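Local coordinates for protein carboxylic ester hydrolase (Aspergillus niger, PDB 7K4O) that probably hydrolyses ester bonds of tannins as a tannase-family serine esterase, with 3,4,5-trihydroxybenzoic acid bound in its pocket, at residues F62-D67 against L147-Y152; L75-L80 against Q105-G110; Y224-E229 against D369-V374; L241-N246 against G296-K301; A264-C269 against D540-D545. All coordinates share one frame; numbering follows the deposited sequence. Where two conformers were deposited one is given.

Contact 1: F62-D67 against L147-Y152; sequences FAYSHD and LYMFAY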
# COMPACT_ATOMS: atom_id res chain seq x y z
N PHE A 62 9.39 -24.72 1.66
CA PHE A 62 10.60 -25.19 2.33
C PHE A 62 11.06 -24.14 3.35
O PHE A 62 10.53 -23.02 3.36
CB PHE A 62 11.73 -25.52 1.36
CG PHE A 62 12.15 -24.38 0.48
CD1 PHE A 62 11.50 -24.17 -0.72
CD2 PHE A 62 13.15 -23.51 0.86
CE1 PHE A 62 11.86 -23.11 -1.54
CE2 PHE A 62 13.56 -22.48 0.02
CZ PHE A 62 12.88 -22.25 -1.15
N ALA A 63 11.96 -24.58 4.21
CA ALA A 63 12.45 -23.78 5.34
C ALA A 63 13.92 -23.46 5.14
O ALA A 63 14.70 -24.23 4.55
CB ALA A 63 12.25 -24.54 6.64
N TYR A 64 14.34 -22.33 5.72
CA TYR A 64 15.76 -22.00 5.87
C TYR A 64 15.97 -21.34 7.24
O TYR A 64 15.00 -21.00 7.90
CB TYR A 64 16.29 -21.16 4.72
CG TYR A 64 15.79 -19.74 4.63
CD1 TYR A 64 16.44 -18.71 5.29
CD2 TYR A 64 14.71 -19.41 3.85
CE1 TYR A 64 16.03 -17.39 5.14
CE2 TYR A 64 14.27 -18.11 3.71
CZ TYR A 64 14.93 -17.08 4.34
OH TYR A 64 14.51 -15.79 4.18
N SER A 65 17.22 -21.16 7.61
CA SER A 65 17.55 -20.51 8.89
C SER A 65 18.76 -19.60 8.74
O SER A 65 19.58 -19.80 7.84
CB SER A 65 17.75 -21.53 9.96
OG SER A 65 18.82 -22.40 9.66
N HIS A 66 18.85 -18.61 9.64
CA HIS A 66 20.00 -17.71 9.73
C HIS A 66 21.01 -18.34 10.68
O HIS A 66 20.65 -18.55 11.86
CB HIS A 66 19.60 -16.34 10.24
CG HIS A 66 18.72 -15.59 9.30
ND1 HIS A 66 17.38 -15.77 9.28
CD2 HIS A 66 19.00 -14.68 8.35
CE1 HIS A 66 16.85 -14.97 8.32
NE2 HIS A 66 17.84 -14.32 7.73
N ASP A 67 22.20 -18.54 10.19
CA ASP A 67 23.32 -19.08 11.00
C ASP A 67 23.49 -18.22 12.26
O ASP A 67 23.52 -17.02 12.16
CB ASP A 67 24.59 -19.14 10.19
CG ASP A 67 24.50 -20.04 8.96
OD1 ASP A 67 23.50 -20.81 8.87
OD2 ASP A 67 25.39 -19.89 8.08
N LEU A 147 12.34 -7.10 13.45
CA LEU A 147 12.30 -5.76 12.88
C LEU A 147 12.99 -5.74 11.51
O LEU A 147 12.38 -5.23 10.56
CB LEU A 147 12.98 -4.76 13.83
CG LEU A 147 13.14 -3.37 13.29
CD1 LEU A 147 11.80 -2.69 13.12
CD2 LEU A 147 14.01 -2.49 14.17
N TYR A 148 14.21 -6.26 11.44
CA TYR A 148 14.98 -6.19 10.18
C TYR A 148 14.34 -7.10 9.11
O TYR A 148 14.31 -6.67 7.91
CB TYR A 148 16.46 -6.54 10.40
CG TYR A 148 17.26 -5.32 10.78
CD1 TYR A 148 17.20 -4.81 12.08
CD2 TYR A 148 18.12 -4.70 9.89
CE1 TYR A 148 17.93 -3.68 12.43
CE2 TYR A 148 18.84 -3.56 10.22
CZ TYR A 148 18.77 -3.06 11.52
OH TYR A 148 19.51 -1.97 11.90
N MET A 149 13.92 -8.30 9.48
CA MET A 149 13.26 -9.20 8.50
C MET A 149 11.97 -8.53 7.95
O MET A 149 11.78 -8.50 6.73
CB MET A 149 12.93 -10.51 9.18
CG MET A 149 14.14 -11.42 9.33
SD MET A 149 14.78 -12.01 7.72
CE MET A 149 13.65 -13.39 7.48
N PHE A 150 11.13 -7.95 8.80
CA PHE A 150 9.91 -7.25 8.35
C PHE A 150 10.27 -6.04 7.51
O PHE A 150 9.66 -5.78 6.45
CB PHE A 150 9.07 -6.85 9.56
CG PHE A 150 7.71 -6.26 9.27
CD1 PHE A 150 6.78 -6.91 8.48
CD2 PHE A 150 7.35 -5.05 9.83
CE1 PHE A 150 5.52 -6.37 8.27
CE2 PHE A 150 6.10 -4.48 9.58
CZ PHE A 150 5.18 -5.17 8.86
N ALA A 151 11.26 -5.25 7.95
CA ALA A 151 11.66 -3.99 7.30
C ALA A 151 12.07 -4.25 5.85
O ALA A 151 11.57 -3.51 5.00
CB ALA A 151 12.77 -3.30 8.06
N TYR A 152 13.02 -5.16 5.64
CA TYR A 152 13.57 -5.35 4.28
C TYR A 152 14.31 -6.66 4.10
O TYR A 152 14.53 -7.04 2.93
CB TYR A 152 14.49 -4.18 3.90
CG TYR A 152 15.79 -4.09 4.66
CD1 TYR A 152 16.90 -4.82 4.27
CD2 TYR A 152 15.92 -3.27 5.80
CE1 TYR A 152 18.11 -4.72 4.96
CE2 TYR A 152 17.12 -3.14 6.48
CZ TYR A 152 18.21 -3.87 6.06
OH TYR A 152 19.41 -3.77 6.74

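Contact 2: L75-L80 against Q105-G110; sequences LLEIWL and QSLPGG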
# COMPACT_ATOMS: atom_id res chain seq x y z
N LEU A 75 10.02 -19.77 6.50
CA LEU A 75 9.32 -20.59 5.49
C LEU A 75 9.11 -19.71 4.23
O LEU A 75 8.63 -18.59 4.30
CB LEU A 75 7.96 -21.06 6.00
CG LEU A 75 8.04 -21.84 7.30
CD1 LEU A 75 6.67 -22.20 7.79
CD2 LEU A 75 8.90 -23.07 7.14
N LEU A 76 9.34 -20.33 3.08
CA LEU A 76 8.95 -19.75 1.79
C LEU A 76 7.89 -20.64 1.15
O LEU A 76 7.91 -21.87 1.32
CB LEU A 76 10.17 -19.64 0.87
CG LEU A 76 11.34 -18.81 1.37
CD1 LEU A 76 12.39 -18.71 0.28
CD2 LEU A 76 10.90 -17.41 1.80
N GLU A 77 7.00 -20.00 0.43
CA GLU A 77 6.02 -20.72 -0.40
C GLU A 77 6.14 -20.13 -1.81
O GLU A 77 6.01 -18.93 -1.96
CB GLU A 77 4.59 -20.61 0.13
CG GLU A 77 3.56 -21.33 -0.76
CD GLU A 77 2.22 -21.59 -0.06
OE1 GLU A 77 1.17 -21.45 -0.68
OE2 GLU A 77 2.26 -21.81 1.20
N ILE A 78 6.32 -21.01 -2.79
CA ILE A 78 6.55 -20.59 -4.19
C ILE A 78 5.63 -21.45 -5.05
O ILE A 78 5.64 -22.66 -4.89
CB ILE A 78 8.04 -20.76 -4.56
CG1 ILE A 78 8.93 -19.80 -3.72
CG2 ILE A 78 8.27 -20.50 -6.05
CD1 ILE A 78 10.41 -20.04 -3.89
N TRP A 79 4.87 -20.80 -5.90
CA TRP A 79 4.03 -21.51 -6.89
C TRP A 79 4.75 -21.49 -8.23
O TRP A 79 4.98 -20.40 -8.76
CB TRP A 79 2.67 -20.89 -6.97
CG TRP A 79 1.83 -21.00 -5.74
CD1 TRP A 79 2.16 -21.52 -4.52
CD2 TRP A 79 0.48 -20.53 -5.63
NE1 TRP A 79 1.09 -21.40 -3.65
CE2 TRP A 79 0.07 -20.75 -4.29
CE3 TRP A 79 -0.39 -19.90 -6.50
CZ2 TRP A 79 -1.21 -20.41 -3.86
CZ3 TRP A 79 -1.65 -19.53 -6.07
CH2 TRP A 79 -2.05 -19.78 -4.75
N LEU A 80 4.98 -22.67 -8.78
CA LEU A 80 5.69 -22.86 -10.08
C LEU A 80 4.70 -23.20 -11.18
O LEU A 80 3.97 -24.20 -11.09
CB LEU A 80 6.70 -23.98 -9.92
CG LEU A 80 7.79 -23.82 -8.89
CD1 LEU A 80 8.63 -25.08 -8.81
CD2 LEU A 80 8.70 -22.63 -9.21
N GLN A 105 -3.76 -15.02 -1.68
CA GLN A 105 -4.38 -13.93 -2.57
C GLN A 105 -3.51 -13.22 -3.67
O GLN A 105 -4.00 -12.74 -4.77
CB GLN A 105 -5.01 -12.88 -1.66
CG GLN A 105 -6.13 -13.43 -0.79
CD GLN A 105 -7.21 -14.20 -1.52
OE1 GLN A 105 -7.78 -13.74 -2.49
NE2 GLN A 105 -7.44 -15.43 -1.08
N SER A 106 -2.18 -13.18 -3.45
CA SER A 106 -1.31 -12.49 -4.44
C SER A 106 -0.68 -13.48 -5.43
O SER A 106 -0.48 -13.08 -6.61
CB SER A 106 -0.21 -11.66 -3.78
OG SER A 106 -0.76 -10.64 -2.99
N LEU A 107 -0.29 -14.65 -4.97
CA LEU A 107 0.46 -15.62 -5.78
C LEU A 107 -0.23 -15.95 -7.11
O LEU A 107 0.47 -16.10 -8.12
CB LEU A 107 0.77 -16.89 -5.00
CG LEU A 107 1.59 -16.74 -3.72
CD1 LEU A 107 1.71 -18.06 -3.03
CD2 LEU A 107 2.96 -16.20 -4.07
N PRO A 108 -1.59 -16.04 -7.22
CA PRO A 108 -2.19 -16.37 -8.53
C PRO A 108 -1.85 -15.34 -9.60
O PRO A 108 -1.80 -15.68 -10.77
CB PRO A 108 -3.70 -16.31 -8.24
CG PRO A 108 -3.81 -16.68 -6.74
CD PRO A 108 -2.59 -16.00 -6.13
N GLY A 109 -1.65 -14.08 -9.21
CA GLY A 109 -1.42 -12.98 -10.13
C GLY A 109 -0.08 -13.13 -10.83
O GLY A 109 0.14 -12.40 -11.81
N GLY A 110 0.83 -13.94 -10.33
CA GLY A 110 2.06 -14.27 -11.05
C GLY A 110 1.90 -15.49 -11.93
O GLY A 110 2.28 -15.47 -13.11

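Contact 3: Y224-E229 against D369-V374; sequences YSNVVE and DSLDGV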
# COMPACT_ATOMS: atom_id res chain seq x y z
N TYR A 224 -4.58 10.95 14.84
CA TYR A 224 -4.89 12.39 14.70
C TYR A 224 -6.40 12.66 14.90
O TYR A 224 -6.78 13.53 15.73
CB TYR A 224 -4.42 12.95 13.37
CG TYR A 224 -4.73 14.40 13.17
CD1 TYR A 224 -4.45 15.33 14.16
CD2 TYR A 224 -5.38 14.83 12.04
CE1 TYR A 224 -4.79 16.66 13.99
CE2 TYR A 224 -5.71 16.16 11.85
CZ TYR A 224 -5.46 17.08 12.86
OH TYR A 224 -5.77 18.42 12.65
N SER A 225 -7.27 11.98 14.18
CA SER A 225 -8.74 12.15 14.33
C SER A 225 -9.16 11.99 15.81
O SER A 225 -9.96 12.81 16.29
CB SER A 225 -9.48 11.20 13.47
OG SER A 225 -9.30 11.54 12.10
N ASN A 226 -8.69 10.96 16.48
CA ASN A 226 -8.95 10.73 17.92
C ASN A 226 -8.56 11.98 18.72
O ASN A 226 -9.35 12.43 19.61
CB ASN A 226 -8.16 9.56 18.48
CG ASN A 226 -8.60 8.17 18.08
OD1 ASN A 226 -7.77 7.26 18.09
ND2 ASN A 226 -9.88 7.98 17.78
N VAL A 227 -7.39 12.56 18.45
CA VAL A 227 -6.88 13.68 19.26
C VAL A 227 -7.65 14.96 18.91
O VAL A 227 -7.88 15.80 19.81
CB VAL A 227 -5.36 13.80 19.13
CG1 VAL A 227 -4.85 15.06 19.79
CG2 VAL A 227 -4.70 12.55 19.73
N VAL A 228 -8.10 15.10 17.67
CA VAL A 228 -8.98 16.25 17.29
C VAL A 228 -10.26 16.16 18.11
O VAL A 228 -10.71 17.20 18.64
CB VAL A 228 -9.32 16.26 15.78
CG1 VAL A 228 -10.43 17.27 15.49
CG2 VAL A 228 -8.09 16.59 14.94
N GLU A 229 -10.87 14.99 18.17
CA GLU A 229 -12.14 14.80 18.90
C GLU A 229 -11.90 15.14 20.38
O GLU A 229 -12.76 15.83 20.99
CB GLU A 229 -12.65 13.37 18.75
CG GLU A 229 -13.10 13.07 17.34
CD GLU A 229 -13.38 11.61 17.04
OE1 GLU A 229 -13.10 10.73 17.88
OE2 GLU A 229 -13.95 11.37 15.97
N ASP A 369 -4.32 1.76 25.73
CA ASP A 369 -5.54 1.71 26.60
C ASP A 369 -6.12 3.10 26.82
O ASP A 369 -7.30 3.22 27.20
CB ASP A 369 -5.25 1.10 27.98
CG ASP A 369 -4.97 -0.39 27.97
OD1 ASP A 369 -5.31 -1.07 26.96
OD2 ASP A 369 -4.39 -0.89 28.97
N SER A 370 -5.32 4.14 26.62
CA SER A 370 -5.72 5.53 26.91
C SER A 370 -5.01 6.49 25.97
O SER A 370 -3.87 6.21 25.54
CB SER A 370 -5.41 5.82 28.38
OG SER A 370 -5.43 7.20 28.62
N LEU A 371 -5.63 7.63 25.72
CA LEU A 371 -4.93 8.80 25.13
C LEU A 371 -4.84 9.95 26.15
O LEU A 371 -4.69 11.10 25.72
CB LEU A 371 -5.69 9.24 23.86
CG LEU A 371 -5.59 8.27 22.68
CD1 LEU A 371 -6.34 8.84 21.49
CD2 LEU A 371 -4.14 7.96 22.31
N ASP A 372 -4.91 9.64 27.45
CA ASP A 372 -4.85 10.72 28.47
C ASP A 372 -3.56 11.49 28.29
O ASP A 372 -2.50 10.87 28.22
CB ASP A 372 -4.88 10.17 29.89
CG ASP A 372 -6.24 9.63 30.30
OD1 ASP A 372 -7.25 9.90 29.59
OD2 ASP A 372 -6.28 8.92 31.33
N GLY A 373 -3.63 12.81 28.21
CA GLY A 373 -2.43 13.64 28.10
C GLY A 373 -1.87 13.73 26.68
O GLY A 373 -0.89 14.49 26.49
N VAL A 374 -2.46 13.05 25.71
CA VAL A 374 -1.96 13.08 24.30
C VAL A 374 -2.56 14.28 23.56
O VAL A 374 -3.76 14.38 23.48
CB VAL A 374 -2.23 11.74 23.60
CG1 VAL A 374 -1.75 11.79 22.15
CG2 VAL A 374 -1.59 10.59 24.35

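Contact 4: L241-N246 against G296-K301; sequences LDKIVN and GTVSAK. With NAG (2-acetamido-2-deoxy-beta-D-glucopyranose), chain G.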
# COMPACT_ATOMS: atom_id res chain seq x y z
N LEU A 241 -20.57 12.10 10.12
CA LEU A 241 -19.37 12.22 9.23
C LEU A 241 -19.68 11.57 7.88
O LEU A 241 -19.23 12.14 6.86
CB LEU A 241 -18.17 11.59 9.93
CG LEU A 241 -17.74 12.36 11.18
CD1 LEU A 241 -16.54 11.76 11.89
CD2 LEU A 241 -17.46 13.81 10.84
N ASP A 242 -20.41 10.47 7.87
CA ASP A 242 -20.78 9.79 6.60
C ASP A 242 -21.65 10.72 5.75
O ASP A 242 -21.48 10.76 4.52
CB ASP A 242 -21.46 8.45 6.84
CG ASP A 242 -21.67 7.70 5.54
OD1 ASP A 242 -20.69 7.59 4.74
OD2 ASP A 242 -22.80 7.25 5.30
N LYS A 243 -22.52 11.52 6.39
CA LYS A 243 -23.32 12.52 5.65
C LYS A 243 -22.41 13.57 5.03
O LYS A 243 -22.59 13.96 3.86
CB LYS A 243 -24.37 13.14 6.59
CG LYS A 243 -25.23 14.22 5.96
CD LYS A 243 -25.90 13.82 4.67
CE LYS A 243 -26.94 12.74 4.85
NZ LYS A 243 -28.03 12.85 3.85
N ILE A 244 -21.39 14.01 5.76
CA ILE A 244 -20.46 15.01 5.21
C ILE A 244 -19.77 14.40 3.98
O ILE A 244 -19.61 15.12 2.95
CB ILE A 244 -19.46 15.47 6.29
CG1 ILE A 244 -20.16 16.38 7.31
CG2 ILE A 244 -18.27 16.18 5.70
CD1 ILE A 244 -19.40 16.56 8.60
N VAL A 245 -19.32 13.16 4.08
CA VAL A 245 -18.63 12.52 2.91
C VAL A 245 -19.61 12.49 1.71
O VAL A 245 -19.22 12.87 0.60
CB VAL A 245 -18.15 11.12 3.28
CG1 VAL A 245 -17.72 10.33 2.05
CG2 VAL A 245 -17.04 11.20 4.32
N ASN A 246 -20.83 11.98 1.92
CA ASN A 246 -21.86 11.88 0.84
C ASN A 246 -22.10 13.25 0.22
O ASN A 246 -22.14 13.33 -1.01
CB ASN A 246 -23.16 11.23 1.33
CG ASN A 246 -23.07 9.73 1.47
OD1 ASN A 246 -22.05 9.12 1.11
ND2 ASN A 246 -24.12 9.10 2.02
N GLY A 296 -30.25 12.99 13.17
CA GLY A 296 -29.91 14.35 13.59
C GLY A 296 -29.73 15.22 12.38
O GLY A 296 -30.19 14.88 11.26
N THR A 297 -29.08 16.35 12.61
CA THR A 297 -28.67 17.29 11.56
C THR A 297 -27.16 17.49 11.72
O THR A 297 -26.67 17.46 12.87
CB THR A 297 -29.43 18.62 11.63
OG1 THR A 297 -29.16 19.24 12.88
CG2 THR A 297 -30.92 18.46 11.40
N VAL A 298 -26.48 17.71 10.61
CA VAL A 298 -25.01 17.94 10.66
C VAL A 298 -24.78 19.20 11.48
O VAL A 298 -25.28 20.28 11.12
CB VAL A 298 -24.38 18.00 9.26
CG1 VAL A 298 -22.88 18.32 9.35
CG2 VAL A 298 -24.64 16.71 8.51
N SER A 299 -24.00 19.07 12.53
CA SER A 299 -23.77 20.12 13.55
C SER A 299 -22.56 20.97 13.18
O SER A 299 -21.67 20.52 12.40
CB SER A 299 -23.64 19.52 14.91
OG SER A 299 -22.42 18.79 15.02
N ALA A 300 -22.51 22.16 13.75
CA ALA A 300 -21.37 23.07 13.60
C ALA A 300 -20.11 22.40 14.16
O ALA A 300 -19.04 22.57 13.59
CB ALA A 300 -21.65 24.37 14.31
N LYS A 301 -20.24 21.73 15.31
CA LYS A 301 -19.10 21.07 15.98
C LYS A 301 -18.63 19.91 15.10
O LYS A 301 -17.43 19.68 15.07
CB LYS A 301 -19.49 20.53 17.35
CG LYS A 301 -19.55 21.56 18.47
CD LYS A 301 -20.18 20.96 19.72
CE LYS A 301 -20.50 21.94 20.83
NZ LYS A 301 -19.27 22.32 21.55
C1 NAG G . -24.22 7.64 2.25
C2 NAG G . -25.46 7.16 3.03
C3 NAG G . -25.59 5.65 3.13
C4 NAG G . -25.63 5.17 1.70
C5 NAG G . -24.38 5.66 0.96
C6 NAG G . -24.43 5.22 -0.49
C7 NAG G . -26.01 8.67 4.88
C8 NAG G . -25.67 9.04 6.29
N2 NAG G . -25.34 7.63 4.39
O3 NAG G . -26.72 5.35 3.95
O4 NAG G . -25.59 3.78 1.82
O5 NAG G . -24.25 7.06 0.95
O6 NAG G . -23.25 5.66 -1.13
O7 NAG G . -26.85 9.25 4.21

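Contact 5: A264-C269 against D540-D545; sequences ARTDLC and DSWHYD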
# COMPACT_ATOMS: atom_id res chain seq x y z
N ALA A 264 -13.01 12.36 -9.26
CA ALA A 264 -11.68 12.14 -9.85
C ALA A 264 -10.79 13.32 -9.52
O ALA A 264 -9.60 13.23 -9.80
CB ALA A 264 -11.78 11.96 -11.34
N ARG A 265 -11.35 14.44 -9.05
CA ARG A 265 -10.52 15.64 -8.75
C ARG A 265 -10.76 16.02 -7.29
O ARG A 265 -11.42 17.06 -7.00
CB ARG A 265 -10.81 16.76 -9.76
CG ARG A 265 -10.37 16.38 -11.17
CD ARG A 265 -8.86 16.37 -11.37
NE ARG A 265 -8.27 17.67 -11.24
CZ ARG A 265 -8.20 18.58 -12.19
NH1 ARG A 265 -8.63 18.32 -13.42
NH2 ARG A 265 -7.66 19.75 -11.93
N THR A 266 -10.13 15.26 -6.39
CA THR A 266 -10.15 15.59 -4.94
C THR A 266 -9.31 16.83 -4.68
O THR A 266 -9.53 17.46 -3.61
CB THR A 266 -9.71 14.41 -4.07
OG1 THR A 266 -8.36 14.15 -4.41
CG2 THR A 266 -10.64 13.24 -4.20
N ASP A 267 -8.43 17.22 -5.59
CA ASP A 267 -7.65 18.46 -5.51
C ASP A 267 -8.63 19.65 -5.68
O ASP A 267 -8.63 20.58 -4.85
CB ASP A 267 -6.51 18.48 -6.53
CG ASP A 267 -6.77 17.83 -7.88
OD1 ASP A 267 -7.97 17.78 -8.32
OD2 ASP A 267 -5.79 17.31 -8.46
N LEU A 268 -9.42 19.65 -6.76
CA LEU A 268 -10.42 20.75 -6.96
C LEU A 268 -11.39 20.73 -5.77
O LEU A 268 -11.77 21.83 -5.33
CB LEU A 268 -11.17 20.59 -8.29
CG LEU A 268 -10.29 20.72 -9.51
CD1 LEU A 268 -11.08 20.40 -10.77
CD2 LEU A 268 -9.64 22.10 -9.60
N CYS A 269 -11.73 19.56 -5.25
CA CYS A 269 -12.64 19.45 -4.10
C CYS A 269 -12.03 20.18 -2.90
O CYS A 269 -12.69 21.05 -2.26
CB CYS A 269 -12.91 17.99 -3.81
SG CYS A 269 -14.29 17.69 -2.71
N ASP A 540 -0.39 22.25 -6.96
CA ASP A 540 0.08 22.91 -5.71
C ASP A 540 -0.72 22.40 -4.52
O ASP A 540 -0.16 22.37 -3.41
CB ASP A 540 -0.02 24.43 -5.79
CG ASP A 540 0.94 25.09 -6.76
OD1 ASP A 540 1.86 24.42 -7.29
OD2 ASP A 540 0.71 26.29 -7.05
N SER A 541 -1.99 22.01 -4.69
CA SER A 541 -2.85 21.55 -3.58
C SER A 541 -2.33 20.22 -2.99
O SER A 541 -2.72 19.89 -1.89
CB SER A 541 -4.27 21.41 -3.93
OG SER A 541 -4.53 20.29 -4.78
N TRP A 542 -1.51 19.49 -3.76
CA TRP A 542 -0.99 18.17 -3.33
C TRP A 542 0.36 18.32 -2.63
O TRP A 542 0.96 17.27 -2.29
CB TRP A 542 -0.81 17.24 -4.54
CG TRP A 542 -2.05 16.72 -5.16
CD1 TRP A 542 -2.67 17.22 -6.27
CD2 TRP A 542 -2.80 15.56 -4.78
NE1 TRP A 542 -3.78 16.49 -6.56
CE2 TRP A 542 -3.88 15.44 -5.68
CE3 TRP A 542 -2.70 14.66 -3.73
CZ2 TRP A 542 -4.83 14.44 -5.56
CZ3 TRP A 542 -3.63 13.65 -3.61
CH2 TRP A 542 -4.68 13.54 -4.52
N HIS A 543 0.89 19.53 -2.55
CA HIS A 543 2.25 19.77 -2.03
C HIS A 543 2.13 20.44 -0.67
O HIS A 543 1.41 21.45 -0.57
CB HIS A 543 3.07 20.61 -2.96
CG HIS A 543 3.39 19.95 -4.26
ND1 HIS A 543 3.82 20.67 -5.36
CD2 HIS A 543 3.39 18.64 -4.63
CE1 HIS A 543 4.06 19.82 -6.36
NE2 HIS A 543 3.80 18.57 -5.94
N TYR A 544 2.85 19.94 0.31
CA TYR A 544 2.75 20.43 1.70
C TYR A 544 4.12 20.83 2.23
O TYR A 544 5.12 20.17 2.04
CB TYR A 544 2.05 19.42 2.60
CG TYR A 544 0.63 19.20 2.18
CD1 TYR A 544 -0.36 20.04 2.63
CD2 TYR A 544 0.28 18.21 1.27
CE1 TYR A 544 -1.68 19.89 2.24
CE2 TYR A 544 -1.03 18.04 0.86
CZ TYR A 544 -2.02 18.90 1.33
OH TYR A 544 -3.31 18.74 0.94
N ASP A 545 4.12 21.97 2.94
CA ASP A 545 5.31 22.47 3.64
C ASP A 545 5.20 22.02 5.10
O ASP A 545 4.32 22.55 5.86
CB ASP A 545 5.40 23.99 3.53
CG ASP A 545 6.55 24.57 4.33
OD1 ASP A 545 7.44 23.82 4.76
OD2 ASP A 545 6.52 25.78 4.55

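Contact 1: F62-D67 against L147-Y152
Two bends in the side chain of Met149, chi2 -67° and chi3 -83°, fold its thioether so that sulfur and methyl both meet the imidazole of His66, which comes from the opposite direction with its CG beside the backbone N and anti to the carbonyl carbon (chi1 -66°). Met149 SD lies 3.7 Å from His66 CE1 and 3.8 Å from His66 NE2. It sits obliquely to the ring, 4.5 Å from the His66 centroid, a sulfur-aromatic contact. The methyl carbon Met149 CE also comes to 3.7 Å from His66 CE1 and lies 4.2 Å from Tyr64 OH. The polar ends of both rings are held from elsewhere. Glu157 takes one bond from each, OE1 to Tyr64 OH and OE2 to His66 NE2, while Asp72 holds His66 ND1; the bonds at His66 ND1 and NE2 together probably fix the rotation of the imidazole. Strand 50-66, flanked in the mixed sheet by strands 28-47 and 74-81, meets helix 144-169 here, with Ile28 and Val74 packed close by and Glu157 two turns further along the same helix.

Contact 2: L75-L80 against Q105-G110
Leu107 CD1 sits over one face of the Trp79 indole, 3.5 Å from the centroid of the five-membered ring and 16° off the ring normal, a clear CH-pi contact. Its nearest ring atom is Trp79 CE2, at 3.4 Å. The leucine crosses the indole at about a right angle, so that its CB also rests on the six-membered ring, with Leu107 CB 3.6 Å from Trp79 CE3. Next along the chain, Pro108 reaches the far end of the indole obliquely, its CG 3.6 Å from Trp79 CZ3. Beyond this first shell, Glu77 steadies the ring from two residues back on the same strand: Trp79 NE1 donates to the anti lone pair of Glu77 OE1 at 3.0 Å, tilted 16° from the ring plane. Tyr57 stacks on the indole as well, and Met119 and Thr93 pack against Leu107. The bond to Glu77 satisfies the one polar group of a buried indole, while the electron-rich ring gives its face to aliphatic C-H groups; the contact itself probably rests on dispersion, with the carboxylate and the stacked Tyr57 helping to set the ring's orientation.

Contact 3: Y224-E229 against D369-V374
Apolar contacts do the joining between Asn226 and Val227 on the helix and Leu371 and Val374 on the loop. Leu371 CD1 comes 3.6 Å from Asn226 CB, and the two side chains cross at about a right angle, the leucine meeting the aliphatic root of the asparagine. A second pair forms beside it: Val227 CG2 touches Val374 CG1 at 3.9 Å, and Leu371 CD1 at 4.4 Å. A chi1 of 178° swings CG1 of Val374 to the far side from its amide nitrogen, toward the helix. The polar interactions serve each side separately. The amide of Asn226 is spent on backbone groups, OD1 accepting from Asp350 N and ND2 donating to Asp348 O. In the loop, Ser370 OG accepts from Asp372 N at 2.8 Å, and Val374 N bonds to Leu371 O at 3.0 Å. Gly373 takes the position where positive phi suits glycine. An ST turn followed by a type II beta turn, here in the loop before helix 376-390, sets two apolar side chains against helix 224-232.

Contact 4: L241-N246 against G296-K301
Val298 points its two methyl branches at neighbouring residues of the helix, a fork that straddles Lys243 and Ile244. Its CG2 meets the lysine near the root, Val298 CG2 to Lys243 CG being 3.6 Å, and its CG1 meets the isoleucine at 3.9 Å from Ile244 CG1. Both pairs cross at a slant. Bends at chi2 and chi3 of the lysine keep its aliphatic part toward the valine while NZ swings off to a weak bond with Pro282 O. Ile244 turns CG1 and CD1 to the same branch of the valine. This is where strand 294-297 of a two-stranded antiparallel sheet hands over to helix 300-310, with Ser299 at the N-cap position just before it, and the junction leans on helix 238-252. On another side of that helix stands an N-linked glycan: Asn246 ND2 is joined to C1 of the first sugar at 1.5 Å. One turn back, Asp242 turns its carboxylate to the sugar, OD2 accepting from the acetamido N2 of NAG at 2.7 Å with an N-H...O angle of 132°, a bent bond. The acetamido oxygen O7 of NAG lies 3.5 Å from Lys243 CE.

Contact 5: A264-C269 against D540-D545
Asp267 OD2 receives the indole N-H of Trp542 at 2.9 Å, in an almost straight bond of 169°, and also forms a salt bridge with Arg520. The oxygen lies at the edge of the indole, near the ring plane, yet the N-H arrives on its anti side and somewhat out of the carboxylate plane; the two planes stand 82° apart. The other oxygen, Asp267 OD1, is gripped twice within its own segment, by Arg265 NE in a salt bridge at 2.9 Å and by Leu268 N at 2.8 Å. A chi1 of 36° places the carboxylate between the backbone N and the carbonyl carbon, where OD1 can meet these two donors. Ser541 OG closes on Asp267 CB at 3.2 Å, while its hydroxyl is hydrogen-bonded to Ser538 O. Thr266 OG1, held by Gln326, lies 3.7 Å from Trp542 CZ2. Four donors thus share one buried carboxylate, two of them arginines, which probably favours its charged form; the tryptophan, by contrast, adds a neutral, directional bond that ties helix 266-272 to the chain following helix 536-541.

All five contacts are largely buried, but their chemistry follows their place. Contacts 1 and 2 share the mixed sheet: their strands 50-66 and 74-81 are neighbours, joined by a probable backbone bond from Leu76 N to Phe62 O, and each packs an aromatic ring, against sulfur in one and aliphatic carbon in the other. Contacts 3 and 4, nearer the periphery, rest on aliphatic contacts, from Leu371 and Val374 in one and Val298 in the other, against the successive helices 224-232 and 238-252, contact 4 lying beside a surface glycan. Contact 5 differs in carrying a side-chain hydrogen bond between its segments. Contacts 4 and 5 are on the opposite side of the chain's centre from contacts 1 and 2.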